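Orotidine 5'-phosphate decarboxylase (Lactobacillus acidophilus, PDB 3TFX) probably catalyses, as a homodimer, the decarboxylation of orotidine 5'-monophosphate to uridine 5'-monophosphate, the last step of de novo UMP biosynthesis. Local coordinates at residues D62-D67 against L119-L124; T87-H90 against Q96-K99; D159-S164 against K169-N174; V115-A120 against D178-T183; E39-A44 against K77-L82. One frame throughout, in Å; residues are numbered along the deposited sequence.

Contact 1: D62-D67 against L119-L124; sequences DLKMHD and LAVTEL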
# COMPACT_ATOMS: atom_id res chain seq x y z
N ASP A 62 3.93 -6.13 5.91
CA ASP A 62 4.60 -5.28 4.94
C ASP A 62 3.66 -4.89 3.79
O ASP A 62 3.69 -5.49 2.70
CB ASP A 62 5.83 -6.03 4.42
CG ASP A 62 6.67 -5.22 3.44
OD1 ASP A 62 6.39 -4.01 3.20
OD2 ASP A 62 7.62 -5.81 2.89
N LEU A 63 2.84 -3.87 4.05
CA LEU A 63 1.81 -3.41 3.11
C LEU A 63 2.12 -2.07 2.45
O LEU A 63 1.35 -1.61 1.60
CB LEU A 63 0.47 -3.32 3.85
CG LEU A 63 -0.55 -4.47 3.85
CD1 LEU A 63 -0.00 -5.86 3.47
CD2 LEU A 63 -1.34 -4.49 5.18
N LYS A 64 3.23 -1.43 2.85
CA LYS A 64 3.75 -0.19 2.23
C LYS A 64 2.68 0.89 2.01
O LYS A 64 2.46 1.36 0.88
CB LYS A 64 4.50 -0.49 0.92
CG LYS A 64 5.60 -1.56 1.04
CD LYS A 64 6.50 -1.60 -0.18
CE LYS A 64 7.64 -2.64 -0.00
NZ LYS A 64 7.14 -4.02 0.36
N MSE A 65 2.00 1.28 3.08
CA MSE A 65 0.87 2.21 2.92
C MSE A 65 1.32 3.48 2.25
O MSE A 65 2.39 4.03 2.58
CB MSE A 65 0.20 2.48 4.26
CG MSE A 65 -0.60 1.31 4.78
SE MSE A 65 -1.24 1.64 6.60
CE MSE A 65 0.51 1.58 7.51
N HIS A 66 0.55 3.92 1.25
CA HIS A 66 0.85 5.15 0.51
C HIS A 66 -0.46 5.85 0.06
O HIS A 66 -1.03 5.56 -1.01
CB HIS A 66 1.76 4.82 -0.67
CG HIS A 66 2.31 6.02 -1.37
ND1 HIS A 66 3.03 5.93 -2.54
CD2 HIS A 66 2.21 7.35 -1.10
CE1 HIS A 66 3.39 7.14 -2.93
NE2 HIS A 66 2.91 8.01 -2.07
N ASP A 67 -0.91 6.78 0.90
CA ASP A 67 -2.19 7.46 0.73
C ASP A 67 -2.08 8.79 1.51
O ASP A 67 -1.02 9.10 2.04
CB ASP A 67 -3.33 6.56 1.25
CG ASP A 67 -4.68 6.86 0.59
OD1 ASP A 67 -4.99 8.04 0.39
OD2 ASP A 67 -5.43 5.92 0.28
N LEU A 119 8.42 1.52 9.60
CA LEU A 119 9.58 1.52 8.72
C LEU A 119 9.23 2.19 7.41
O LEU A 119 8.19 1.91 6.82
CB LEU A 119 10.04 0.07 8.48
CG LEU A 119 10.33 -0.78 9.71
CD1 LEU A 119 10.43 -2.26 9.33
CD2 LEU A 119 11.62 -0.31 10.39
N ALA A 120 10.12 3.06 6.94
CA ALA A 120 9.90 3.76 5.68
C ALA A 120 10.56 3.03 4.54
O ALA A 120 11.72 2.60 4.62
CB ALA A 120 10.42 5.19 5.74
N VAL A 121 9.79 2.85 3.48
CA VAL A 121 10.33 2.44 2.21
C VAL A 121 10.79 3.70 1.52
O VAL A 121 10.16 4.77 1.62
CB VAL A 121 9.30 1.68 1.36
CG1 VAL A 121 9.73 1.61 -0.13
CG2 VAL A 121 9.09 0.28 1.95
N THR A 122 11.89 3.56 0.81
CA THR A 122 12.58 4.67 0.24
C THR A 122 12.32 4.59 -1.28
O THR A 122 11.24 5.04 -1.76
CB THR A 122 14.05 4.58 0.78
OG1 THR A 122 14.37 5.72 1.58
CG2 THR A 122 15.09 4.27 -0.25
N GLU A 123 13.25 4.02 -2.03
CA GLU A 123 13.00 3.67 -3.42
C GLU A 123 12.98 2.17 -3.50
O GLU A 123 13.89 1.51 -3.00
CB GLU A 123 14.08 4.26 -4.34
CG GLU A 123 14.06 5.79 -4.47
CD GLU A 123 12.83 6.33 -5.19
OE1 GLU A 123 12.13 5.56 -5.90
OE2 GLU A 123 12.55 7.53 -5.07
N LEU A 124 11.95 1.61 -4.10
CA LEU A 124 11.85 0.16 -4.25
C LEU A 124 13.00 -0.36 -5.12
O LEU A 124 13.49 0.35 -6.00
CB LEU A 124 10.50 -0.22 -4.87
CG LEU A 124 9.23 0.03 -4.05
CD1 LEU A 124 8.01 0.04 -4.96
CD2 LEU A 124 9.06 -1.01 -2.94
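K64, whose methylenes rest against V121 and L124, folds its ammonium group back to the carboxylate of D62, the flat group that fixes the end of the chain. NZ of K64 meets OD1 of D62 at 2.9 Å, on the syn side but 34° out of the carboxylate plane. A second, weak bond joins K64 NZ to D62 OD2 at 3.1 Å, so the salt bridge is lopsided. The carboxylate has further partners: T88 OG1 bonds to OD1, and K35 forms a salt bridge with OD2.

The aliphatic part of the lysine makes the contact between the segments. Its chain runs extended from CB to CE and turns only at the last torsion (chi4 54°), which swings NZ back toward D62 while CD and CE stay over the apolar pair. CG2 of V121 lies 3.8 Å from CE of K64, and CD2 of L124 comes to 3.6 Å from that same CE. Strands 58-65 and 117-121 are not neighbours in the barrel; strand 86-90 runs between them, and its H90 touches both K64 and V121.

K64 is the predicted proton donor, and residues 62-67 belong to the predicted substrate site. NZ of K64 has a further salt-bridge partner in D67 of the second subunit, which completes the alternating lysine and aspartate array known from this family. The contact thus divides the lysine between two environments: V121 and L124 support the methylenes, while carboxylates from both subunits hold the ammonium group.

Contact 2: T87-H90 against Q96-K99; sequences TTVH and QMIK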
# COMPACT_ATOMS: atom_id res chain seq x y z
N THR A 87 5.82 -2.58 10.48
CA THR A 87 5.00 -2.31 9.32
C THR A 87 5.63 -1.20 8.46
O THR A 87 6.41 -0.39 8.98
CB THR A 87 3.55 -1.98 9.75
OG1 THR A 87 2.64 -2.44 8.75
CG2 THR A 87 3.34 -0.52 9.97
N THR A 88 5.30 -1.15 7.17
CA THR A 88 5.89 -0.19 6.23
C THR A 88 4.94 0.89 5.68
O THR A 88 3.73 0.69 5.55
CB THR A 88 6.50 -0.93 5.00
OG1 THR A 88 5.60 -1.97 4.59
CG2 THR A 88 7.84 -1.51 5.34
N VAL A 89 5.54 2.04 5.36
CA VAL A 89 4.92 3.13 4.58
C VAL A 89 5.91 3.64 3.53
O VAL A 89 7.13 3.47 3.68
CB VAL A 89 4.46 4.35 5.45
CG1 VAL A 89 3.33 3.98 6.40
CG2 VAL A 89 5.63 4.97 6.22
N HIS A 90 5.38 4.26 2.48
CA HIS A 90 6.21 4.97 1.49
C HIS A 90 6.63 6.36 1.96
O HIS A 90 5.76 7.20 2.26
CB HIS A 90 5.47 5.05 0.15
CG HIS A 90 5.68 3.84 -0.71
ND1 HIS A 90 6.80 3.68 -1.50
CD2 HIS A 90 4.94 2.72 -0.88
CE1 HIS A 90 6.73 2.52 -2.13
NE2 HIS A 90 5.61 1.92 -1.76
N GLN A 96 4.20 14.52 6.42
CA GLN A 96 2.99 14.48 7.24
C GLN A 96 2.36 13.09 7.29
O GLN A 96 1.85 12.65 8.33
CB GLN A 96 1.96 15.53 6.81
CG GLN A 96 0.70 15.52 7.69
CD GLN A 96 1.00 15.83 9.16
OE1 GLN A 96 1.65 16.84 9.47
NE2 GLN A 96 0.53 14.97 10.07
N MSE A 97 2.41 12.39 6.16
CA MSE A 97 1.86 11.04 6.08
C MSE A 97 2.61 10.08 7.01
O MSE A 97 2.00 9.22 7.66
CB MSE A 97 1.91 10.54 4.63
CG MSE A 97 1.02 9.34 4.39
SE MSE A 97 1.81 8.12 3.09
CE MSE A 97 3.34 7.51 4.14
N ILE A 98 3.92 10.25 7.09
CA ILE A 98 4.73 9.41 7.97
C ILE A 98 4.36 9.69 9.44
O ILE A 98 4.14 8.75 10.21
CB ILE A 98 6.25 9.57 7.71
CG1 ILE A 98 6.61 9.11 6.30
CG2 ILE A 98 7.08 8.82 8.77
CD1 ILE A 98 8.05 9.50 5.86
N LYS A 99 4.28 10.97 9.81
CA LYS A 99 3.87 11.36 11.16
C LYS A 99 2.49 10.81 11.52
O LYS A 99 2.29 10.31 12.64
CB LYS A 99 3.85 12.89 11.35
CG LYS A 99 5.21 13.57 11.22
CD LYS A 99 5.04 15.10 11.15
CE LYS A 99 6.37 15.81 10.90
NZ LYS A 99 6.15 17.30 10.91
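V89 is the first residue of strand 87-90 to meet helix 96-99, and it does so with its branch point. The terminal methyl of M97, a residue refined as selenomethionine, sits 3.6 Å from CB of V89. The same CE lies 4.0 Å from V89 CG2 and only slightly farther from CG1: the methyl meets CB from its hydrogen side, with both valine methyls flanking it. V89 and M97 run antiparallel alongside each other. Beside this pair, CG2 of V89 looks across to CG1 of I98 at the looser distance of 4.3 Å, and the backbones come nearest here, with the CA atoms of V89 and I98 7.1 Å apart.

One residue on, CB of H90 points away from the helix, and the residue contributes its backbone instead. Its carbonyl O lies 3.1 Å from CE of M97, a tight approach. The long side chain gets there by leaving the helix with CG anti to the backbone N (chi1 -163°) and then bending at chi2 and again at chi3 (67°), which brings the methyl round to the strand. The H90 ring serves the dimer: NE2 bonds to the backbone O of H66 of the second subunit, and the ring stacks on that histidine.

The contact lies within the beta-alpha-beta unit made of strand 86-90, helix 95-108 and strand 117-121, where the helix packs on the outer side of the barrel. Chemically it is almost wholly apolar. The one carbonyl oxygen involved faces a methyl whose hydrogens, next to selenium, may be slightly positive, which would make so close an approach tolerable.

Contact 3: D159-S164 against K169-N174; sequences DGVICS and KKLHEN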
# COMPACT_ATOMS: atom_id res chain seq x y z
N ASP A 159 10.52 4.78 12.72
CA ASP A 159 11.48 4.14 13.59
C ASP A 159 12.67 3.53 12.84
O ASP A 159 13.68 3.18 13.44
CB ASP A 159 10.79 3.07 14.42
CG ASP A 159 9.67 3.64 15.25
OD1 ASP A 159 9.96 4.48 16.13
OD2 ASP A 159 8.52 3.24 15.02
N GLY A 160 12.52 3.42 11.52
CA GLY A 160 13.57 2.81 10.71
C GLY A 160 13.28 2.90 9.23
O GLY A 160 12.29 3.51 8.83
N VAL A 161 14.18 2.32 8.43
CA VAL A 161 14.01 2.22 6.99
C VAL A 161 14.31 0.80 6.48
O VAL A 161 15.05 0.05 7.09
CB VAL A 161 14.94 3.18 6.22
CG1 VAL A 161 14.44 4.60 6.30
CG2 VAL A 161 16.40 3.03 6.72
N ILE A 162 13.73 0.46 5.33
CA ILE A 162 14.15 -0.70 4.58
C ILE A 162 15.25 -0.22 3.64
O ILE A 162 15.03 0.69 2.85
CB ILE A 162 12.99 -1.27 3.72
CG1 ILE A 162 11.70 -1.43 4.55
CG2 ILE A 162 13.46 -2.53 2.93
CD1 ILE A 162 11.79 -2.36 5.76
N CYS A 163 16.43 -0.83 3.73
CA CYS A 163 17.54 -0.51 2.84
C CYS A 163 18.31 -1.77 2.50
O CYS A 163 18.10 -2.80 3.12
CB CYS A 163 18.47 0.53 3.49
SG CYS A 163 19.23 -0.01 5.06
N SER A 164 19.19 -1.68 1.52
CA SER A 164 20.05 -2.80 1.18
C SER A 164 21.20 -2.85 2.19
O SER A 164 21.58 -1.81 2.74
CB SER A 164 20.63 -2.63 -0.22
OG SER A 164 21.92 -2.09 -0.12
N LYS A 169 25.76 1.89 5.77
CA LYS A 169 26.83 2.77 6.23
C LYS A 169 26.54 4.25 5.95
O LYS A 169 26.66 5.07 6.85
CB LYS A 169 28.22 2.35 5.70
CG LYS A 169 28.54 0.85 5.93
CD LYS A 169 29.94 0.61 6.52
CE LYS A 169 30.26 -0.87 6.56
NZ LYS A 169 31.00 -1.26 7.79
N LYS A 170 26.16 4.58 4.72
CA LYS A 170 25.79 5.97 4.39
C LYS A 170 24.58 6.44 5.21
O LYS A 170 24.59 7.55 5.74
CB LYS A 170 25.47 6.16 2.90
CG LYS A 170 26.64 5.99 1.95
CD LYS A 170 26.16 5.89 0.49
CE LYS A 170 25.26 4.65 0.22
NZ LYS A 170 24.75 4.57 -1.18
N LEU A 171 23.55 5.61 5.30
CA LEU A 171 22.36 5.98 6.06
C LEU A 171 22.70 6.19 7.53
O LEU A 171 22.35 7.22 8.11
CB LEU A 171 21.21 4.98 5.87
CG LEU A 171 20.72 4.76 4.42
CD1 LEU A 171 19.43 3.97 4.38
CD2 LEU A 171 20.54 6.06 3.66
N HIS A 172 23.43 5.23 8.11
CA HIS A 172 23.85 5.30 9.51
C HIS A 172 24.71 6.55 9.78
O HIS A 172 24.42 7.30 10.71
CB HIS A 172 24.58 4.02 9.93
CG HIS A 172 25.14 4.07 11.32
ND1 HIS A 172 26.44 4.47 11.59
CD2 HIS A 172 24.58 3.78 12.52
CE1 HIS A 172 26.65 4.42 12.89
NE2 HIS A 172 25.54 4.00 13.48
N GLU A 173 25.73 6.77 8.95
CA GLU A 173 26.58 7.97 8.99
C GLU A 173 25.77 9.25 9.18
O GLU A 173 26.17 10.14 9.92
CB GLU A 173 27.38 8.13 7.68
CG GLU A 173 28.79 7.55 7.66
CD GLU A 173 29.85 8.49 8.26
OE1 GLU A 173 31.05 8.33 7.93
OE2 GLU A 173 29.51 9.37 9.09
N ASN A 174 24.65 9.34 8.47
CA ASN A 174 23.78 10.51 8.52
C ASN A 174 22.68 10.49 9.59
O ASN A 174 22.32 11.54 10.13
CB ASN A 174 23.17 10.74 7.14
CG ASN A 174 24.21 11.17 6.12
OD1 ASN A 174 24.48 12.36 5.98
ND2 ASN A 174 24.81 10.21 5.41
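Segments 159-164 and 169-174 come nearest at C163, just past strand 160-162, and L171, whose CA atoms are 8.7 Å apart, a spacing that a single layer of side chains bridges without any hydrogen bond between the segments. L171 makes the contact from the helix. Its CD1 methyl reaches CB of C163 at 3.7 Å and CG2 of V161 at 3.9 Å, so it rests across two alternate residues whose CB atoms both point toward the helix. SG of C163 stands a little farther off, 4.0 Å from L171 CD1. The valine and the leucine meet at a slant.

This is the strand-to-helix half of a beta-alpha-beta unit of the TIM barrel, completed by strand 180-183. A150 of helix 142-155 touches both V161 and L171, and Y181 of the next strand does the same, so the leucine packs against a second helix and two strands.

One turn on, N174 folds back on its own helix. Its ND2 donates to O of K170 over 2.7 Å, at an N-H...O angle of 164°. The backbone N of N174 reaches that oxygen too, at 3.3 Å, and the two donors approach from opposite faces of the carbonyl plane.

Contact 4: V115-A120 against D178-T183; sequences VPKLLA and DFLYVT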
# COMPACT_ATOMS: atom_id res chain seq x y z
N VAL A 115 4.12 -0.61 20.84
CA VAL A 115 3.74 0.08 19.60
C VAL A 115 4.58 -0.48 18.44
O VAL A 115 5.81 -0.52 18.52
CB VAL A 115 3.95 1.62 19.67
CG1 VAL A 115 3.49 2.29 18.35
CG2 VAL A 115 3.22 2.25 20.87
N PRO A 116 3.92 -0.92 17.35
CA PRO A 116 4.65 -1.42 16.20
C PRO A 116 5.69 -0.41 15.71
O PRO A 116 5.50 0.80 15.83
CB PRO A 116 3.55 -1.57 15.14
CG PRO A 116 2.31 -1.79 15.90
CD PRO A 116 2.46 -1.07 17.21
N LYS A 117 6.80 -0.91 15.17
CA LYS A 117 7.84 -0.04 14.62
C LYS A 117 7.43 0.36 13.20
O LYS A 117 6.99 -0.48 12.43
CB LYS A 117 9.21 -0.75 14.62
CG LYS A 117 9.67 -1.16 16.01
CD LYS A 117 10.40 -0.00 16.68
CE LYS A 117 9.97 0.23 18.11
NZ LYS A 117 10.60 -0.70 19.08
N LEU A 118 7.55 1.65 12.88
CA LEU A 118 7.18 2.16 11.56
C LEU A 118 8.42 2.25 10.69
O LEU A 118 9.35 2.99 11.00
CB LEU A 118 6.54 3.54 11.67
CG LEU A 118 6.14 4.29 10.40
CD1 LEU A 118 5.08 3.50 9.62
CD2 LEU A 118 5.63 5.71 10.76
N LEU A 119 8.42 1.52 9.60
CA LEU A 119 9.58 1.52 8.72
C LEU A 119 9.23 2.19 7.41
O LEU A 119 8.19 1.91 6.82
CB LEU A 119 10.04 0.07 8.48
CG LEU A 119 10.33 -0.78 9.71
CD1 LEU A 119 10.43 -2.26 9.33
CD2 LEU A 119 11.62 -0.31 10.39
N ALA A 120 10.12 3.06 6.94
CA ALA A 120 9.90 3.76 5.68
C ALA A 120 10.56 3.03 4.54
O ALA A 120 11.72 2.60 4.62
CB ALA A 120 10.42 5.19 5.74
N ASP A 178 19.70 5.64 16.79
CA ASP A 178 18.31 5.63 17.26
C ASP A 178 17.35 5.44 16.07
O ASP A 178 16.55 6.31 15.73
CB ASP A 178 18.01 6.90 18.09
CG ASP A 178 16.64 6.86 18.77
OD1 ASP A 178 16.07 7.95 18.98
OD2 ASP A 178 16.12 5.76 19.07
N PHE A 179 17.44 4.27 15.45
CA PHE A 179 16.84 3.99 14.15
C PHE A 179 17.12 2.54 13.78
O PHE A 179 18.15 1.97 14.18
CB PHE A 179 17.46 4.90 13.08
CG PHE A 179 16.51 5.29 11.97
CD1 PHE A 179 15.28 5.89 12.26
CD2 PHE A 179 16.86 5.11 10.63
CE1 PHE A 179 14.41 6.28 11.23
CE2 PHE A 179 16.00 5.50 9.60
CZ PHE A 179 14.78 6.10 9.90
N LEU A 180 16.19 1.94 13.04
CA LEU A 180 16.33 0.55 12.61
C LEU A 180 16.68 0.47 11.14
O LEU A 180 15.96 0.99 10.29
CB LEU A 180 15.03 -0.22 12.89
CG LEU A 180 14.65 -0.35 14.37
CD1 LEU A 180 13.23 -0.85 14.50
CD2 LEU A 180 15.64 -1.26 15.19
N TYR A 181 17.79 -0.18 10.83
CA TYR A 181 18.14 -0.43 9.43
C TYR A 181 17.79 -1.88 9.12
O TYR A 181 18.48 -2.80 9.55
CB TYR A 181 19.62 -0.09 9.18
CG TYR A 181 19.96 1.32 9.65
CD1 TYR A 181 19.75 2.41 8.81
CD2 TYR A 181 20.43 1.56 10.93
CE1 TYR A 181 20.04 3.71 9.22
CE2 TYR A 181 20.73 2.87 11.36
CZ TYR A 181 20.52 3.94 10.50
OH TYR A 181 20.78 5.22 10.90
N VAL A 182 16.67 -2.06 8.41
CA VAL A 182 16.11 -3.38 8.12
C VAL A 182 16.46 -3.79 6.68
O VAL A 182 16.08 -3.11 5.72
CB VAL A 182 14.60 -3.41 8.35
CG1 VAL A 182 14.00 -4.79 7.96
CG2 VAL A 182 14.27 -3.07 9.81
N THR A 183 17.19 -4.90 6.56
CA THR A 183 17.84 -5.27 5.29
C THR A 183 17.42 -6.66 4.77
O THR A 183 17.79 -7.68 5.37
CB THR A 183 19.39 -5.24 5.43
OG1 THR A 183 19.80 -6.24 6.37
CG2 THR A 183 19.87 -3.89 5.94
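L119 and V182 cross at about a right angle, and so do K117 and L180: two transverse pairs, one beside the other, on the inner side of the sheet. In the first, V182 offers a single methyl, CG2, to both methyl branches of the leucine, 3.9 Å from L119 CD2 and 4.0 Å from L119 CD1. In the second, CD1 of L180 lies against the aliphatic stem of the lysine, 3.7 Å from CD of K117 and 3.9 Å from its CG. K117 is kinked at chi2 (-86°) and at both torsions beyond, which lets its methylenes curl over the leucine methyl. A lighter touch links the pairs, with CD2 of L119 at 4.2 Å from CB of L180.

The axes of strand segments 117-120 and 180-183 approach to 8.7 Å, with 63° between their directions, too far apart to pair, as expected of next-but-one strands of a twisted barrel.

Strand 160-162 fills the gap in the sheet between these two, and its I162 touches both L119 and V182. From strand 86-90, F86 packs on K117 and L119. Outside the barrel, L118 and Y181 point the other way, onto helix 95-108 and helix 168-175 respectively.

Contact 5: E39-A44 against K77-L82; sequences ELFYNA and KALAKL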
# COMPACT_ATOMS: atom_id res chain seq x y z
N GLU A 39 0.48 -10.32 -0.89
CA GLU A 39 0.17 -11.66 -1.38
C GLU A 39 -0.65 -12.47 -0.37
O GLU A 39 -1.72 -12.99 -0.72
CB GLU A 39 1.45 -12.40 -1.81
CG GLU A 39 1.22 -13.91 -2.11
CD GLU A 39 2.32 -14.56 -2.95
OE1 GLU A 39 3.46 -14.02 -3.00
OE2 GLU A 39 2.05 -15.61 -3.56
N LEU A 40 -0.18 -12.55 0.87
CA LEU A 40 -0.92 -13.26 1.90
C LEU A 40 -2.08 -12.46 2.50
O LEU A 40 -3.22 -12.94 2.54
CB LEU A 40 0.00 -13.77 3.03
CG LEU A 40 -0.77 -14.50 4.14
CD1 LEU A 40 -1.45 -15.79 3.62
CD2 LEU A 40 0.09 -14.84 5.31
N PHE A 41 -1.79 -11.25 2.99
CA PHE A 41 -2.79 -10.44 3.69
C PHE A 41 -4.07 -10.17 2.88
O PHE A 41 -5.17 -10.26 3.43
CB PHE A 41 -2.16 -9.14 4.22
CG PHE A 41 -3.08 -8.33 5.12
CD1 PHE A 41 -3.49 -8.84 6.34
CD2 PHE A 41 -3.50 -7.07 4.74
CE1 PHE A 41 -4.33 -8.10 7.16
CE2 PHE A 41 -4.34 -6.32 5.56
CZ PHE A 41 -4.75 -6.84 6.77
N TYR A 42 -3.93 -9.88 1.59
CA TYR A 42 -5.11 -9.60 0.74
C TYR A 42 -5.93 -10.86 0.38
O TYR A 42 -7.07 -10.74 -0.08
CB TYR A 42 -4.73 -8.82 -0.53
CG TYR A 42 -4.28 -7.37 -0.30
CD1 TYR A 42 -4.15 -6.84 0.99
CD2 TYR A 42 -3.96 -6.54 -1.39
CE1 TYR A 42 -3.74 -5.50 1.19
CE2 TYR A 42 -3.55 -5.21 -1.21
CZ TYR A 42 -3.43 -4.70 0.09
OH TYR A 42 -3.04 -3.40 0.28
N ASN A 43 -5.33 -12.05 0.57
CA ASN A 43 -6.07 -13.31 0.52
C ASN A 43 -6.64 -13.75 1.88
O ASN A 43 -7.79 -14.17 1.95
CB ASN A 43 -5.19 -14.45 -0.03
CG ASN A 43 -5.08 -14.42 -1.54
OD1 ASN A 43 -6.06 -14.62 -2.26
ND2 ASN A 43 -3.87 -14.16 -2.02
N ALA A 44 -5.85 -13.66 2.94
CA ALA A 44 -6.26 -14.21 4.24
C ALA A 44 -6.97 -13.22 5.18
O ALA A 44 -7.91 -13.59 5.89
CB ALA A 44 -5.07 -14.87 4.94
N LYS A 77 -3.64 2.59 12.29
CA LYS A 77 -4.38 2.28 13.51
C LYS A 77 -5.02 0.90 13.46
O LYS A 77 -4.94 0.12 14.41
CB LYS A 77 -5.45 3.33 13.75
CG LYS A 77 -6.06 3.31 15.13
CD LYS A 77 -7.25 4.25 15.16
CE LYS A 77 -8.10 4.03 16.38
NZ LYS A 77 -9.34 4.87 16.28
N ALA A 78 -5.67 0.62 12.33
CA ALA A 78 -6.26 -0.69 12.08
C ALA A 78 -5.21 -1.81 12.19
O ALA A 78 -5.48 -2.85 12.78
CB ALA A 78 -6.91 -0.71 10.70
N LEU A 79 -4.02 -1.58 11.64
CA LEU A 79 -2.95 -2.60 11.71
C LEU A 79 -2.38 -2.83 13.11
O LEU A 79 -2.03 -3.96 13.44
CB LEU A 79 -1.82 -2.32 10.70
CG LEU A 79 -2.24 -2.21 9.23
CD1 LEU A 79 -1.04 -2.08 8.30
CD2 LEU A 79 -3.12 -3.41 8.82
N ALA A 80 -2.28 -1.77 13.92
CA ALA A 80 -1.76 -1.91 15.29
C ALA A 80 -2.69 -2.74 16.19
O ALA A 80 -2.24 -3.34 17.16
CB ALA A 80 -1.44 -0.54 15.91
N LYS A 81 -3.98 -2.78 15.85
CA LYS A 81 -4.95 -3.60 16.58
C LYS A 81 -4.66 -5.09 16.42
O LYS A 81 -5.05 -5.89 17.25
CB LYS A 81 -6.38 -3.31 16.11
CG LYS A 81 -6.91 -1.92 16.40
CD LYS A 81 -8.32 -1.79 15.82
CE LYS A 81 -8.80 -0.34 15.76
NZ LYS A 81 -10.00 -0.18 14.87
N LEU A 82 -3.96 -5.45 15.34
CA LEU A 82 -3.65 -6.85 15.02
C LEU A 82 -2.47 -7.42 15.81
O LEU A 82 -2.23 -8.63 15.79
CB LEU A 82 -3.36 -6.98 13.52
CG LEU A 82 -4.46 -7.17 12.47
CD1 LEU A 82 -5.86 -6.82 12.98
CD2 LEU A 82 -4.14 -6.40 11.20
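F41 reaches toward L79 and L82 in the helical layer that wraps the TIM barrel, joining helix 38-44 to helix 69-80 and the loop residue L82 after it. The contact is light and wholly apolar. CZ of F41 lies 4.3 Å from CD2 of L79, and CE1 of F41 lies 4.4 Å from CD2 of L82, so two leucine methyls meet neighbouring parts of one ring, both obliquely. The backbones stay apart, with CA of F41 and CA of L79 separated by 11.2 Å; CG anti to the backbone N (chi1 -172°) sends the ring toward the leucines, and the two sides share the gap.

Other elements hold this group in place. Beneath it, L61 and L63 of strand 58-65 pack on both F41 and L79. Helix 46-54 closes another side, its I46 and I49 touching F41 and L82.

Beyond these lies the dimer interface. Y42 shares a hydrogen bond through OH with the same hydroxyl of Y42 of the second subunit, and N43 OD1 receives NZ of K81 of that subunit. The amide of N43 is steadied from its own helix: ND2 donates to O of E39 at 2.8 Å, almost in line with the carbonyl bond, the C=O...N angle being 168°.

How the contacts relate
The five contacts sample five consecutive strands of the eight-stranded TIM barrel, from strand 58-65 to strand 180-183. Contacts 1 and 2 are neighbours, their centres 7 Å apart, and V121 N probably hydrogen-bonds to V89 O between them. Contact 4 shares L119 and A120 with contact 1; its centre and that of contact 3 are about 10 Å apart. Contact 5 belongs to the helical layer, its centre about 26 Å from that of contact 3 across the chain's centre. Along the sequence contact 5 opens first and interleaves with contact 1, whose span encloses contact 2, as contact 4 encloses contact 3. Contacts 1, 2 and 5 reach the second subunit, so the predicted active site borders the dimer interface.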